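Long-range contacts in structural polyprotein, VP3 (Israeli acute paralysis virus, PDB 5CDD), which is a capsid protein cut from the virus's structural polyprotein and probably serves as a structural building block of the virion shell: residues B[64-68]-B[96-100]; B[88-94]-B[234-240]; B[121-125]-B[261-265]. All blocks are in the same frame, centred on the assembly; numbering follows the deposited sequence.

Interaction 1. Residues B[64-68]-B[96-100]; sequences AVKHV and PCYSK
A classic beta bulge in strand 64-72, where Lys66 and His67 both lie opposite Val260 of the neighbouring strand, brings these two side chains to Tyr98 and the rest of loop 96-100, which precedes strand 101-106. His67 meets Tyr98 from the opposite direction: its NE2 lies 2.7 Å from Tyr98 OH in a hydrogen bond that either partner could donate. The two rings approach rim to rim with their planes 31° apart, and His67 NE2 sits at the edge of the tyrosine ring, near its plane. Tyr98 is also held by an edge-to-face contact with Trp87.

Lys66 slides past Tyr98 the other way. Bends at chi2 (-70°) and chi3 (-65°) curl its chain past the phenol, CE 4.0 Å from Tyr98 OH, while NZ travels on to Ser99 OG at 2.8 Å and Cys97 SG at 3.6 Å. The ammonium lies 5.2 Å from the centroid of the Tyr98 ring, at most a weak cation-pi attraction. Its stronger partners are Glu124, through a salt bridge, and the carbonyl of Asp119, whose carboxylate is hydrogen-bonded to Ser99 OG.

The Glu124 carboxylate thus probably offsets the charge of a buried lysine while Asp119 O takes a hydrogen bond from it, and the bond between His67 and Tyr98 pairs two further buried polar atoms, its donor left unfixed.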
ATOM      1  N   ALA B  64      -5.310 -44.668  33.059  1.00 33.08           N
ATOM      2  CA  ALA B  64      -6.531 -45.367  33.441  1.00 32.64           C
ATOM      3  C   ALA B  64      -6.244 -46.857  33.600  1.00 32.96           C
ATOM      4  O   ALA B  64      -5.408 -47.416  32.888  1.00 33.08           O
ATOM      5  CB  ALA B  64      -7.614 -45.149  32.391  1.00 31.77           C
ATOM      6  N   VAL B  65      -6.936 -47.497  34.539  1.00 32.74           N
ATOM      7  CA  VAL B  65      -6.749 -48.923  34.791  1.00 33.30           C
ATOM      8  C   VAL B  65      -7.600 -49.781  33.857  1.00 34.07           C
ATOM      9  O   VAL B  65      -8.816 -49.611  33.777  1.00 34.18           O
ATOM     10  CB  VAL B  65      -7.117 -49.285  36.243  1.00 32.66           C
ATOM     11  CG1 VAL B  65      -6.850 -50.742  36.494  1.00 32.94           C
ATOM     12  CG2 VAL B  65      -6.310 -48.461  37.200  1.00 32.67           C
ATOM     13  N   LYS B  66      -6.953 -50.706  33.156  1.00 34.40           N
ATOM     14  CA  LYS B  66      -7.650 -51.596  32.241  1.00 34.82           C
ATOM     15  C   LYS B  66      -7.748 -53.009  32.809  1.00 36.28           C
ATOM     16  O   LYS B  66      -8.701 -53.735  32.518  1.00 37.54           O
ATOM     17  CB  LYS B  66      -6.936 -51.628  30.885  1.00 33.19           C
ATOM     18  CG  LYS B  66      -7.073 -50.354  30.062  1.00 31.23           C
ATOM     19  CD  LYS B  66      -8.491 -50.165  29.524  1.00 31.57           C
ATOM     20  CE  LYS B  66      -8.877 -51.258  28.539  1.00 32.90           C
ATOM     21  NZ  LYS B  66     -10.237 -51.056  27.966  1.00 33.10           N
ATOM     22  N   HIS B  67      -6.773 -53.394  33.629  1.00 36.41           N
ATOM     23  CA  HIS B  67      -6.764 -54.729  34.214  1.00 36.37           C
ATOM     24  C   HIS B  67      -6.312 -54.788  35.669  1.00 37.03           C
ATOM     25  O   HIS B  67      -5.495 -53.985  36.116  1.00 36.79           O
ATOM     26  CB  HIS B  67      -5.854 -55.652  33.402  1.00 35.69           C
ATOM     27  CG  HIS B  67      -6.161 -55.676  31.940  1.00 35.96           C
ATOM     28  ND1 HIS B  67      -7.373 -56.098  31.442  1.00 36.71           N
ATOM     29  CD2 HIS B  67      -5.412 -55.325  30.868  1.00 36.08           C
ATOM     30  CE1 HIS B  67      -7.360 -56.006  30.124  1.00 37.45           C
ATOM     31  NE2 HIS B  67      -6.182 -55.539  29.750  1.00 37.23           N
ATOM     32  N   VAL B  68      -6.861 -55.757  36.392  1.00 38.05           N
ATOM     33  CA  VAL B  68      -6.517 -56.012  37.784  1.00 38.05           C
ATOM     34  C   VAL B  68      -6.466 -57.535  37.862  1.00 38.96           C
ATOM     35  O   VAL B  68      -7.428 -58.184  38.273  1.00 39.17           O
ATOM     36  CB  VAL B  68      -7.588 -55.483  38.765  1.00 36.52           C
ATOM     37  CG1 VAL B  68      -7.173 -55.797  40.193  1.00 33.69           C
ATOM     38  CG2 VAL B  68      -7.757 -53.983  38.598  1.00 36.34           C
ATOM     39  N   PRO B  96      -6.508 -47.793  20.151  1.00 34.84           N
ATOM     40  CA  PRO B  96      -7.935 -48.142  20.136  1.00 34.87           C
ATOM     41  C   PRO B  96      -8.302 -49.078  21.288  1.00 36.44           C
ATOM     42  O   PRO B  96      -7.426 -49.682  21.909  1.00 36.43           O
ATOM     43  CB  PRO B  96      -8.111 -48.820  18.780  1.00 33.11           C
ATOM     44  CG  PRO B  96      -7.068 -48.170  17.937  1.00 33.86           C
ATOM     45  CD  PRO B  96      -5.882 -48.142  18.863  1.00 34.68           C
ATOM     46  N   CYS B  97      -9.594 -49.206  21.568  1.00 38.06           N
ATOM     47  CA  CYS B  97     -10.042 -50.079  22.645  1.00 40.23           C
ATOM     48  C   CYS B  97     -10.116 -51.521  22.149  1.00 40.06           C
ATOM     49  O   CYS B  97     -10.503 -51.770  21.007  1.00 41.08           O
ATOM     50  CB  CYS B  97     -11.410 -49.630  23.161  1.00 40.73           C
ATOM     51  SG  CYS B  97     -11.781 -50.256  24.814  1.00 49.81           S
ATOM     52  N   TYR B  98      -9.744 -52.466  23.007  1.00 39.40           N
ATOM     53  CA  TYR B  98      -9.750 -53.876  22.632  1.00 38.99           C
ATOM     54  C   TYR B  98     -10.663 -54.744  23.491  1.00 40.02           C
ATOM     55  O   TYR B  98     -10.999 -55.867  23.109  1.00 41.35           O
ATOM     56  CB  TYR B  98      -8.323 -54.427  22.686  1.00 37.25           C
ATOM     57  CG  TYR B  98      -7.662 -54.270  24.036  1.00 37.22           C
ATOM     58  CD1 TYR B  98      -7.997 -55.105  25.102  1.00 37.62           C
ATOM     59  CD2 TYR B  98      -6.716 -53.270  24.256  1.00 37.67           C
ATOM     60  CE1 TYR B  98      -7.408 -54.948  26.356  1.00 36.29           C
ATOM     61  CE2 TYR B  98      -6.122 -53.102  25.505  1.00 37.32           C
ATOM     62  CZ  TYR B  98      -6.473 -53.944  26.549  1.00 36.90           C
ATOM     63  OH  TYR B  98      -5.893 -53.782  27.784  1.00 37.04           O
ATOM     64  N   SER B  99     -11.065 -54.230  24.647  1.00 40.19           N
ATOM     65  CA  SER B  99     -11.929 -54.988  25.544  1.00 40.25           C
ATOM     66  C   SER B  99     -13.359 -54.468  25.548  1.00 39.99           C
ATOM     67  O   SER B  99     -13.594 -53.261  25.525  1.00 40.69           O
ATOM     68  CB  SER B  99     -11.371 -54.951  26.969  1.00 40.99           C
ATOM     69  OG  SER B  99     -11.319 -53.624  27.462  1.00 42.27           O
ATOM     70  N   LYS B 100     -14.313 -55.393  25.579  1.00 39.48           N
ATOM     71  CA  LYS B 100     -15.723 -55.034  25.600  1.00 39.24           C
ATOM     72  C   LYS B 100     -16.522 -56.073  26.372  1.00 40.37           C
ATOM     73  O   LYS B 100     -16.066 -57.197  26.585  1.00 40.82           O
ATOM     74  CB  LYS B 100     -16.276 -54.929  24.176  1.00 36.50           C
ATOM     75  CG  LYS B 100     -16.345 -56.250  23.434  1.00 33.35           C
ATOM     76  CD  LYS B 100     -16.823 -56.055  22.007  1.00 31.34           C
ATOM     77  CE  LYS B 100     -16.719 -57.347  21.218  1.00 31.08           C
ATOM     78  NZ  LYS B 100     -16.990 -57.139  19.772  1.00 29.96           N
TER

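Interaction 2. Residues B[88-94]-B[234-240]; sequences GGVIPVG and FSGFLCI
Ile91 and Leu238 are the central hydrogen-bonded pair of an antiparallel ladder between strands 90-92 and 236-240, whose axes come within 4.4 Å at 157° between their directions. Ile91 N gives to Leu238 O at 2.8 Å, and Leu238 N returns a bond to Ile91 O at 2.7 Å. The ladder extends both ways: Ile240 N bonds to Gly89 O at 2.7 Å, and Val93 N reaches Gly236 O at 3.0 Å, the latter from well above the carbonyl plane. Between these rungs lie the non-hydrogen-bonded pairs Val90 with Cys239 and Pro92 with Phe237, where CA-H...O contacts such as Val90 CA to Leu238 O add to the backbone pairing.

Apolar contacts divide between the two faces. On that of Val90, Pro92, Phe237 and Cys239, a chi1 of 67° sets Phe237 CG between its own backbone N and carbonyl carbon; the ring then leads away from the partner strand, leaving CD1 3.9 Å from Val90 CG1. The same ring packs on Tyr195 of a neighbouring chain. On the face of Ile91 and Leu238 the two CB atoms lie alongside each other, while Val93 CG2 crosses over to Leu238 CG at 3.7 Å. Leu238 and Val93 also rest on Tyr139 of strand 132-144.

Pro92 CB sits 3.9 Å from the centroid of the Phe234 ring, over its face and only 13° off the normal, a CH-pi interaction, and Gly94 CA lies at the edge of that ring.

Strand 90-92, outermost within this chain, paired with strand 236-247 and followed by 150-159 and 189-194, corresponds to the C-H-E-F sheet of the picornavirus-like capsid jelly roll.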
ATOM      1  N   GLY B  88      -5.437 -59.197  29.299  1.00 47.78           N
ATOM      2  CA  GLY B  88      -4.696 -58.722  30.455  1.00 45.94           C
ATOM      3  C   GLY B  88      -3.405 -59.499  30.595  1.00 45.24           C
ATOM      4  O   GLY B  88      -2.338 -58.915  30.777  1.00 45.92           O
ATOM      5  N   GLY B  89      -3.495 -60.820  30.484  1.00 43.61           N
ATOM      6  CA  GLY B  89      -2.314 -61.658  30.520  1.00 40.86           C
ATOM      7  C   GLY B  89      -1.615 -61.286  29.232  1.00 39.48           C
ATOM      8  O   GLY B  89      -0.392 -61.177  29.136  1.00 39.19           O
ATOM      9  N   VAL B  90      -2.465 -61.096  28.230  1.00 38.90           N
ATOM     10  CA  VAL B  90      -2.105 -60.743  26.863  1.00 37.34           C
ATOM     11  C   VAL B  90      -2.789 -59.407  26.578  1.00 37.07           C
ATOM     12  O   VAL B  90      -4.016 -59.305  26.615  1.00 37.13           O
ATOM     13  CB  VAL B  90      -2.601 -61.786  25.840  1.00 36.59           C
ATOM     14  CG1 VAL B  90      -2.141 -61.392  24.445  1.00 34.58           C
ATOM     15  CG2 VAL B  90      -2.076 -63.166  26.201  1.00 36.37           C
ATOM     16  N   ILE B  91      -1.989 -58.383  26.303  1.00 35.83           N
ATOM     17  CA  ILE B  91      -2.528 -57.056  26.041  1.00 33.77           C
ATOM     18  C   ILE B  91      -2.227 -56.529  24.642  1.00 33.26           C
ATOM     19  O   ILE B  91      -1.067 -56.327  24.279  1.00 33.72           O
ATOM     20  CB  ILE B  91      -1.983 -56.036  27.062  1.00 32.78           C
ATOM     21  CG1 ILE B  91      -2.305 -56.506  28.481  1.00 31.98           C
ATOM     22  CG2 ILE B  91      -2.591 -54.664  26.806  1.00 32.14           C
ATOM     23  CD1 ILE B  91      -1.729 -55.624  29.561  1.00 31.61           C
ATOM     24  N   PRO B  92      -3.275 -56.304  23.831  1.00 32.25           N
ATOM     25  CA  PRO B  92      -3.066 -55.790  22.476  1.00 31.47           C
ATOM     26  C   PRO B  92      -2.485 -54.380  22.560  1.00 32.07           C
ATOM     27  O   PRO B  92      -3.105 -53.479  23.128  1.00 33.26           O
ATOM     28  CB  PRO B  92      -4.475 -55.792  21.884  1.00 30.73           C
ATOM     29  CG  PRO B  92      -5.148 -56.906  22.611  1.00 30.03           C
ATOM     30  CD  PRO B  92      -4.679 -56.699  24.029  1.00 31.33           C
ATOM     31  N   VAL B  93      -1.290 -54.195  22.010  1.00 31.97           N
ATOM     32  CA  VAL B  93      -0.647 -52.888  22.034  1.00 32.46           C
ATOM     33  C   VAL B  93      -1.272 -51.987  20.976  1.00 33.41           C
ATOM     34  O   VAL B  93      -1.121 -52.228  19.786  1.00 34.57           O
ATOM     35  CB  VAL B  93       0.866 -53.007  21.764  1.00 31.44           C
ATOM     36  CG1 VAL B  93       1.498 -51.628  21.712  1.00 30.45           C
ATOM     37  CG2 VAL B  93       1.517 -53.841  22.852  1.00 32.06           C
ATOM     38  N   GLY B  94      -1.979 -50.952  21.416  1.00 33.78           N
ATOM     39  CA  GLY B  94      -2.613 -50.044  20.478  1.00 33.25           C
ATOM     40  C   GLY B  94      -3.473 -49.018  21.185  1.00 33.87           C
ATOM     41  O   GLY B  94      -3.955 -49.260  22.293  1.00 35.46           O
ATOM     42  N   PHE B 234      -3.773 -52.793  15.870  1.00 34.26           N
ATOM     43  CA  PHE B 234      -2.831 -52.903  16.981  1.00 33.50           C
ATOM     44  C   PHE B 234      -1.322 -53.021  16.782  1.00 34.90           C
ATOM     45  O   PHE B 234      -0.569 -52.453  17.567  1.00 37.22           O
ATOM     46  CB  PHE B 234      -3.326 -54.004  17.917  1.00 29.75           C
ATOM     47  CG  PHE B 234      -4.619 -53.660  18.593  1.00 27.13           C
ATOM     48  CD1 PHE B 234      -4.661 -52.675  19.575  1.00 25.32           C
ATOM     49  CD2 PHE B 234      -5.807 -54.267  18.206  1.00 26.95           C
ATOM     50  CE1 PHE B 234      -5.867 -52.297  20.159  1.00 24.20           C
ATOM     51  CE2 PHE B 234      -7.021 -53.895  18.785  1.00 25.37           C
ATOM     52  CZ  PHE B 234      -7.050 -52.909  19.761  1.00 24.45           C
ATOM     53  N   SER B 235      -0.860 -53.750  15.774  1.00 35.50           N
ATOM     54  CA  SER B 235       0.588 -53.870  15.529  1.00 37.01           C
ATOM     55  C   SER B 235       1.335 -54.879  16.399  1.00 36.44           C
ATOM     56  O   SER B 235       2.483 -55.216  16.105  1.00 37.52           O
ATOM     57  CB  SER B 235       1.289 -52.515  15.697  1.00 37.20           C
ATOM     58  OG  SER B 235       1.730 -52.330  17.038  1.00 30.54           O
ATOM     59  N   GLY B 236       0.710 -55.346  17.472  1.00 35.21           N
ATOM     60  CA  GLY B 236       1.382 -56.306  18.328  1.00 33.85           C
ATOM     61  C   GLY B 236       0.693 -56.501  19.660  1.00 33.39           C
ATOM     62  O   GLY B 236      -0.475 -56.144  19.817  1.00 32.34           O
ATOM     63  N   PHE B 237       1.414 -57.060  20.627  1.00 32.92           N
ATOM     64  CA  PHE B 237       0.841 -57.301  21.942  1.00 32.31           C
ATOM     65  C   PHE B 237       1.896 -57.516  23.019  1.00 32.49           C
ATOM     66  O   PHE B 237       3.051 -57.832  22.729  1.00 31.80           O
ATOM     67  CB  PHE B 237      -0.089 -58.521  21.884  1.00 31.99           C
ATOM     68  CG  PHE B 237       0.622 -59.824  21.617  1.00 31.46           C
ATOM     69  CD1 PHE B 237       1.175 -60.562  22.662  1.00 31.12           C
ATOM     70  CD2 PHE B 237       0.746 -60.314  20.318  1.00 32.09           C
ATOM     71  CE1 PHE B 237       1.840 -61.767  22.419  1.00 29.81           C
ATOM     72  CE2 PHE B 237       1.410 -61.518  20.065  1.00 30.12           C
ATOM     73  CZ  PHE B 237       1.956 -62.244  21.118  1.00 29.74           C
ATOM     74  N   LEU B 238       1.484 -57.323  24.267  1.00 33.89           N
ATOM     75  CA  LEU B 238       2.357 -57.523  25.414  1.00 35.20           C
ATOM     76  C   LEU B 238       1.891 -58.802  26.086  1.00 36.49           C
ATOM     77  O   LEU B 238       0.712 -59.139  26.032  1.00 36.96           O
ATOM     78  CB  LEU B 238       2.239 -56.368  26.407  1.00 34.56           C
ATOM     79  CG  LEU B 238       2.864 -55.024  26.052  1.00 34.77           C
ATOM     80  CD1 LEU B 238       2.545 -54.021  27.133  1.00 34.50           C
ATOM     81  CD2 LEU B 238       4.360 -55.165  25.922  1.00 33.55           C
ATOM     82  N   CYS B 239       2.812 -59.507  26.727  1.00 37.96           N
ATOM     83  CA  CYS B 239       2.462 -60.748  27.395  1.00 38.47           C
ATOM     84  C   CYS B 239       3.088 -60.800  28.781  1.00 38.67           C
ATOM     85  O   CYS B 239       4.298 -60.626  28.932  1.00 38.62           O
ATOM     86  CB  CYS B 239       2.930 -61.933  26.552  1.00 38.82           C
ATOM     87  SG  CYS B 239       2.259 -63.516  27.070  1.00 40.19           S
ATOM     88  N   ILE B 240       2.254 -61.037  29.791  1.00 38.96           N
ATOM     89  CA  ILE B 240       2.717 -61.108  31.172  1.00 39.08           C
ATOM     90  C   ILE B 240       2.753 -62.559  31.661  1.00 39.85           C
ATOM     91  O   ILE B 240       1.715 -63.152  31.962  1.00 39.84           O
ATOM     92  CB  ILE B 240       1.800 -60.279  32.097  1.00 38.49           C
ATOM     93  CG1 ILE B 240       1.669 -58.856  31.549  1.00 36.41           C
ATOM     94  CG2 ILE B 240       2.374 -60.243  33.505  1.00 37.86           C
ATOM     95  CD1 ILE B 240       0.725 -57.975  32.337  1.00 34.91           C
TER

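Interaction 3. Residues B[121-125]-B[261-265]; sequences APCEY and WKWAE
Cys123 and Trp263 bring the start of helix 122-127 against the end of strand 255-265, their CA atoms 5.7 Å apart, with Ala121 as N-cap residue just before the helix. Cys123 faces the strand. Its SG, set between the backbone N and carbonyl carbon of its own residue (chi1 73°), lies alongside the strand backbone at 4.0 Å from Trp263 CA and also touches Lys262 CE. Cys123 CB meets the methyl of Ala264, CB to CB 4.2 Å.

The polar half of the contact is a buried salt bridge. Lys262 runs out straight, every torsion near 180°, and crosses the Glu124 side chain at about a right angle to place NZ 2.7 Å from Glu124 OE2. The ammonium meets that oxygen on its anti side, 28° out of the carboxylate plane. Gly94 O takes a further hydrogen bond from Lys262 NZ. The other carboxylate oxygen turns back on the helix: Ala121 N donates to the anti lone pair of Glu124 OE1, 2.9 Å away, which is one half of a capping box. OE1 also forms a salt bridge with Lys66. With both oxygens gripped, the carboxylate has little freedom to rotate, and two lysines probably keep it ionised.

Around this junction, Ala121 and Pro122 lean on Ala64 of strand 64-72, while the Lys262 chain rests on Met137 and Tyr139 of strand 132-144, flanking 255-265 in the same sheet. Beyond the contact, the Tyr125 ring stacks on Tyr80 of a neighbouring chain.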
ATOM      1  N   ALA B 121     -10.587 -46.108  27.990  1.00 37.84           N
ATOM      2  CA  ALA B 121      -9.685 -45.330  28.826  1.00 37.66           C
ATOM      3  C   ALA B 121      -9.592 -44.005  28.067  1.00 38.40           C
ATOM      4  O   ALA B 121      -9.889 -43.952  26.872  1.00 38.93           O
ATOM      5  CB  ALA B 121      -8.323 -45.990  28.888  1.00 35.40           C
ATOM      6  N   PRO B 122      -9.183 -42.920  28.739  1.00 38.01           N
ATOM      7  CA  PRO B 122      -9.093 -41.637  28.034  1.00 36.75           C
ATOM      8  C   PRO B 122      -8.488 -41.652  26.621  1.00 35.39           C
ATOM      9  O   PRO B 122      -9.038 -41.034  25.711  1.00 34.32           O
ATOM     10  CB  PRO B 122      -8.318 -40.751  29.018  1.00 37.83           C
ATOM     11  CG  PRO B 122      -7.589 -41.735  29.888  1.00 38.76           C
ATOM     12  CD  PRO B 122      -8.598 -42.820  30.084  1.00 37.67           C
ATOM     13  N   CYS B 123      -7.377 -42.356  26.415  1.00 34.28           N
ATOM     14  CA  CYS B 123      -6.777 -42.383  25.083  1.00 33.80           C
ATOM     15  C   CYS B 123      -7.590 -43.217  24.095  1.00 34.05           C
ATOM     16  O   CYS B 123      -7.650 -42.900  22.907  1.00 35.49           O
ATOM     17  CB  CYS B 123      -5.337 -42.906  25.141  1.00 33.77           C
ATOM     18  SG  CYS B 123      -5.169 -44.674  25.443  1.00 36.04           S
ATOM     19  N   GLU B 124      -8.215 -44.283  24.583  1.00 33.97           N
ATOM     20  CA  GLU B 124      -9.029 -45.144  23.729  1.00 32.74           C
ATOM     21  C   GLU B 124     -10.304 -44.400  23.331  1.00 32.98           C
ATOM     22  O   GLU B 124     -10.843 -44.602  22.242  1.00 33.93           O
ATOM     23  CB  GLU B 124      -9.403 -46.433  24.467  1.00 32.65           C
ATOM     24  CG  GLU B 124      -8.222 -47.231  24.997  1.00 34.14           C
ATOM     25  CD  GLU B 124      -8.651 -48.516  25.687  1.00 35.72           C
ATOM     26  OE1 GLU B 124      -9.533 -48.452  26.570  1.00 35.39           O
ATOM     27  OE2 GLU B 124      -8.105 -49.589  25.355  1.00 36.41           O
ATOM     28  N   TYR B 125     -10.773 -43.539  24.229  1.00 32.02           N
ATOM     29  CA  TYR B 125     -11.982 -42.747  24.018  1.00 30.23           C
ATOM     30  C   TYR B 125     -11.761 -41.715  22.912  1.00 30.27           C
ATOM     31  O   TYR B 125     -12.653 -41.445  22.108  1.00 29.91           O
ATOM     32  CB  TYR B 125     -12.363 -42.059  25.336  1.00 29.22           C
ATOM     33  CG  TYR B 125     -13.690 -41.326  25.343  1.00 29.67           C
ATOM     34  CD1 TYR B 125     -13.795 -40.017  24.870  1.00 30.23           C
ATOM     35  CD2 TYR B 125     -14.839 -41.933  25.852  1.00 29.24           C
ATOM     36  CE1 TYR B 125     -15.012 -39.330  24.908  1.00 28.67           C
ATOM     37  CE2 TYR B 125     -16.057 -41.257  25.893  1.00 29.14           C
ATOM     38  CZ  TYR B 125     -16.135 -39.957  25.421  1.00 28.90           C
ATOM     39  OH  TYR B 125     -17.337 -39.291  25.460  1.00 28.79           O
ATOM     40  N   TRP B 261      -2.141 -49.982  33.966  1.00 33.51           N
ATOM     41  CA  TRP B 261      -2.616 -48.671  33.538  1.00 32.45           C
ATOM     42  C   TRP B 261      -2.265 -48.470  32.069  1.00 32.15           C
ATOM     43  O   TRP B 261      -1.253 -48.983  31.593  1.00 33.11           O
ATOM     44  CB  TRP B 261      -1.970 -47.561  34.369  1.00 32.09           C
ATOM     45  CG  TRP B 261      -2.325 -47.598  35.825  1.00 31.50           C
ATOM     46  CD1 TRP B 261      -1.896 -48.504  36.754  1.00 31.32           C
ATOM     47  CD2 TRP B 261      -3.181 -46.684  36.520  1.00 30.43           C
ATOM     48  NE1 TRP B 261      -2.430 -48.208  37.987  1.00 31.16           N
ATOM     49  CE2 TRP B 261      -3.223 -47.096  37.871  1.00 30.07           C
ATOM     50  CE3 TRP B 261      -3.917 -45.555  36.133  1.00 29.93           C
ATOM     51  CZ2 TRP B 261      -3.973 -46.418  38.838  1.00 29.52           C
ATOM     52  CZ3 TRP B 261      -4.663 -44.880  37.096  1.00 27.82           C
ATOM     53  CH2 TRP B 261      -4.684 -45.316  38.432  1.00 27.82           C
ATOM     54  N   LYS B 262      -3.100 -47.720  31.355  1.00 31.12           N
ATOM     55  CA  LYS B 262      -2.869 -47.470  29.937  1.00 29.97           C
ATOM     56  C   LYS B 262      -3.055 -46.008  29.543  1.00 29.53           C
ATOM     57  O   LYS B 262      -3.958 -45.328  30.034  1.00 30.22           O
ATOM     58  CB  LYS B 262      -3.809 -48.345  29.100  1.00 29.16           C
ATOM     59  CG  LYS B 262      -3.714 -48.109  27.600  1.00 29.05           C
ATOM     60  CD  LYS B 262      -4.720 -48.958  26.836  1.00 28.81           C
ATOM     61  CE  LYS B 262      -4.629 -48.703  25.339  1.00 30.10           C
ATOM     62  NZ  LYS B 262      -5.554 -49.567  24.555  1.00 29.46           N
ATOM     63  N   TRP B 263      -2.189 -45.535  28.653  1.00 28.52           N
ATOM     64  CA  TRP B 263      -2.252 -44.167  28.147  1.00 27.71           C
ATOM     65  C   TRP B 263      -1.292 -44.056  26.964  1.00 26.84           C
ATOM     66  O   TRP B 263      -0.481 -44.954  26.738  1.00 26.02           O
ATOM     67  CB  TRP B 263      -1.906 -43.158  29.255  1.00 26.94           C
ATOM     68  CG  TRP B 263      -0.452 -43.032  29.593  1.00 27.34           C
ATOM     69  CD1 TRP B 263       0.460 -42.207  28.997  1.00 27.12           C
ATOM     70  CD2 TRP B 263       0.261 -43.754  30.605  1.00 27.58           C
ATOM     71  NE1 TRP B 263       1.696 -42.368  29.577  1.00 26.71           N
ATOM     72  CE2 TRP B 263       1.603 -43.313  30.566  1.00 27.31           C
ATOM     73  CE3 TRP B 263      -0.103 -44.732  31.541  1.00 28.35           C
ATOM     74  CZ2 TRP B 263       2.584 -43.816  31.429  1.00 26.71           C
ATOM     75  CZ3 TRP B 263       0.875 -45.233  32.401  1.00 27.88           C
ATOM     76  CH2 TRP B 263       2.201 -44.772  32.335  1.00 27.36           C
ATOM     77  N   ALA B 264      -1.391 -42.971  26.202  1.00 27.47           N
ATOM     78  CA  ALA B 264      -0.533 -42.796  25.033  1.00 28.31           C
ATOM     79  C   ALA B 264       0.269 -41.499  25.024  1.00 28.77           C
ATOM     80  O   ALA B 264      -0.069 -40.533  25.709  1.00 29.75           O
ATOM     81  CB  ALA B 264      -1.375 -42.886  23.764  1.00 28.24           C
ATOM     82  N   GLU B 265       1.339 -41.492  24.234  1.00 28.65           N
ATOM     83  CA  GLU B 265       2.201 -40.323  24.104  1.00 29.66           C
ATOM     84  C   GLU B 265       2.623 -40.203  22.645  1.00 30.62           C
ATOM     85  O   GLU B 265       2.534 -41.171  21.892  1.00 31.26           O
ATOM     86  CB  GLU B 265       3.435 -40.467  24.990  1.00 29.52           C
ATOM     87  CG  GLU B 265       3.118 -40.894  26.410  1.00 30.88           C
ATOM     88  CD  GLU B 265       4.326 -40.837  27.322  1.00 32.06           C
ATOM     89  OE1 GLU B 265       5.436 -41.185  26.868  1.00 32.85           O
ATOM     90  OE2 GLU B 265       4.162 -40.456  28.501  1.00 32.26           O
TER

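The three contacts crowd together within about 12 Å of the centre of the chain: the centre of interaction 1 lies about 9 Å from that of interaction 3 and 11 Å from that of interaction 2, with 2 and 3 about 14 Å apart. Interactions 1 and 3 share one sheet, where strands 64-72 and 255-265 are neighbours; interaction 2 belongs to the other sheet of the jelly roll. Along the sequence, interaction 1 closes before interaction 3 opens, while interaction 2 alternates with both. Tyr98 packs on Ile91 and Phe234, and Lys262 reaches Gly94 O, so Tyr98 and Lys262 bridge the two sheets beside helix 122-127.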